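Local coordinates for protein lombricine kinase (Urechis caupo, PDB 3JPZ) that probably transfers phosphate reversibly between ATP and the guanidino compound lombricine, forming the phosphagen phospholombricine, as a member of the ATP:guanido phosphotransferase family, at residues K36-G41 against E70-L75. Numbering follows the deposited sequence.
Sequences KKTAHG and EVFKEL
T38 meets V71 through its methyl while several groups grip its hydroxyl: OG1 accepts from H40 N in an ST turn (3.0 Å) and also bonds V42 N and D65 OD2, the latter holding H40 ND1 too. Its CG2 lies 4.0 Å from V71 CG2, and the T38 side chain crosses those of V71 and F72 at about a right angle. The amine of K36 closes on the carbonyl oxygen of V71, with NZ 3.0 Å from O, in the carbonyl plane and on a lone pair (C=O...N angle 136°). The oxygen lies where helix 68-71 gives out, just before F72, at the N-cap position of helix 73-83, and illustrates how a lysine can reach backbone at a helix break. A bend at chi3 (74°) turns K36 CE toward that oxygen. K36 CB lies 3.9 Å from V71 CG1, a methyl that stands over the centre of the F72 ring, 3.7 Å above its plane, while the carbonyl oxygen of K36 meets the ring edge, 3.9 Å from CZ. The contact thus packs the connection between helices 27-33 and 44-53 against the junction of helices 68-71 and 73-83 in the N-terminal domain, with F72 reaching V44 of helix 44-53.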
# COMPACT_ATOMS: atom_id res chain seq x y z
N LYS A 36 1.45 -23.46 -5.41
CA LYS A 36 1.94 -23.26 -6.77
C LYS A 36 2.69 -21.94 -6.85
O LYS A 36 2.42 -20.99 -6.12
CB LYS A 36 0.79 -23.27 -7.78
CG LYS A 36 -0.12 -24.47 -7.69
CD LYS A 36 -0.94 -24.64 -8.95
CE LYS A 36 -0.08 -25.17 -10.09
NZ LYS A 36 -0.77 -25.11 -11.41
N LYS A 37 3.66 -21.90 -7.76
CA LYS A 37 4.45 -20.71 -7.97
C LYS A 37 4.90 -20.66 -9.42
O LYS A 37 5.24 -21.69 -10.00
CB LYS A 37 5.67 -20.70 -7.05
CG LYS A 37 6.71 -21.76 -7.38
CD LYS A 37 8.03 -21.48 -6.67
CE LYS A 37 7.80 -20.99 -5.25
NZ LYS A 37 9.06 -20.89 -4.46
N THR A 38 4.89 -19.47 -10.00
CA THR A 38 5.42 -19.28 -11.34
C THR A 38 6.93 -19.34 -11.23
O THR A 38 7.47 -19.50 -10.14
CB THR A 38 5.04 -17.91 -11.92
OG1 THR A 38 5.79 -16.89 -11.24
CG2 THR A 38 3.54 -17.66 -11.76
N ALA A 39 7.62 -19.19 -12.36
CA ALA A 39 9.07 -19.17 -12.36
C ALA A 39 9.60 -17.90 -11.71
O ALA A 39 10.75 -17.85 -11.29
CB ALA A 39 9.61 -19.30 -13.79
N HIS A 40 8.76 -16.87 -11.62
CA HIS A 40 9.17 -15.63 -10.97
C HIS A 40 8.66 -15.56 -9.53
O HIS A 40 8.82 -14.55 -8.85
CB HIS A 40 8.72 -14.42 -11.77
CG HIS A 40 9.21 -14.40 -13.18
ND1 HIS A 40 8.37 -14.54 -14.27
CD2 HIS A 40 10.46 -14.26 -13.69
CE1 HIS A 40 9.08 -14.48 -15.38
NE2 HIS A 40 10.35 -14.31 -15.06
N GLY A 41 8.05 -16.65 -9.07
CA GLY A 41 7.69 -16.79 -7.67
C GLY A 41 6.34 -16.18 -7.34
O GLY A 41 5.97 -16.07 -6.17
N GLU A 70 -1.17 -18.93 -16.73
CA GLU A 70 -1.19 -20.37 -16.90
C GLU A 70 -1.10 -21.11 -15.56
O GLU A 70 -1.86 -22.04 -15.32
CB GLU A 70 -0.10 -20.83 -17.87
CG GLU A 70 1.28 -20.29 -17.57
CD GLU A 70 2.37 -21.10 -18.25
OE1 GLU A 70 2.18 -21.49 -19.42
OE2 GLU A 70 3.42 -21.33 -17.61
N VAL A 71 -0.20 -20.71 -14.67
CA VAL A 71 -0.03 -21.40 -13.39
C VAL A 71 -1.31 -21.31 -12.56
O VAL A 71 -1.70 -22.28 -11.90
CB VAL A 71 1.16 -20.84 -12.59
CG1 VAL A 71 1.14 -21.37 -11.16
CG2 VAL A 71 2.46 -21.22 -13.28
N PHE A 72 -1.96 -20.16 -12.60
CA PHE A 72 -3.25 -19.98 -11.95
C PHE A 72 -4.33 -19.83 -13.01
O PHE A 72 -5.28 -19.07 -12.86
CB PHE A 72 -3.19 -18.76 -11.04
CG PHE A 72 -1.98 -18.77 -10.16
CD1 PHE A 72 -1.87 -19.70 -9.14
CD2 PHE A 72 -0.94 -17.89 -10.38
CE1 PHE A 72 -0.75 -19.72 -8.34
CE2 PHE A 72 0.18 -17.91 -9.58
CZ PHE A 72 0.28 -18.83 -8.56
N LYS A 73 -4.15 -20.60 -14.08
CA LYS A 73 -5.04 -20.57 -15.24
C LYS A 73 -6.51 -20.67 -14.87
O LYS A 73 -7.34 -19.93 -15.40
CB LYS A 73 -4.69 -21.69 -16.21
CG LYS A 73 -5.46 -21.65 -17.51
CD LYS A 73 -4.86 -22.60 -18.53
CE LYS A 73 -5.08 -22.09 -19.95
NZ LYS A 73 -6.47 -21.59 -20.15
N GLU A 74 -6.85 -21.57 -13.96
CA GLU A 74 -8.25 -21.85 -13.68
C GLU A 74 -8.91 -20.69 -12.94
O GLU A 74 -10.13 -20.52 -12.99
CB GLU A 74 -8.40 -23.14 -12.87
CG GLU A 74 -8.34 -22.96 -11.37
CD GLU A 74 -8.69 -24.24 -10.65
OE1 GLU A 74 -9.80 -24.76 -10.86
OE2 GLU A 74 -7.84 -24.74 -9.88
N LEU A 75 -8.10 -19.88 -12.26
CA LEU A 75 -8.61 -18.71 -11.56
C LEU A 75 -8.75 -17.53 -12.52
O LEU A 75 -9.77 -16.83 -12.52
CB LEU A 75 -7.70 -18.34 -10.39
CG LEU A 75 -8.13 -17.12 -9.57
CD1 LEU A 75 -9.62 -17.17 -9.22
CD2 LEU A 75 -7.28 -17.01 -8.32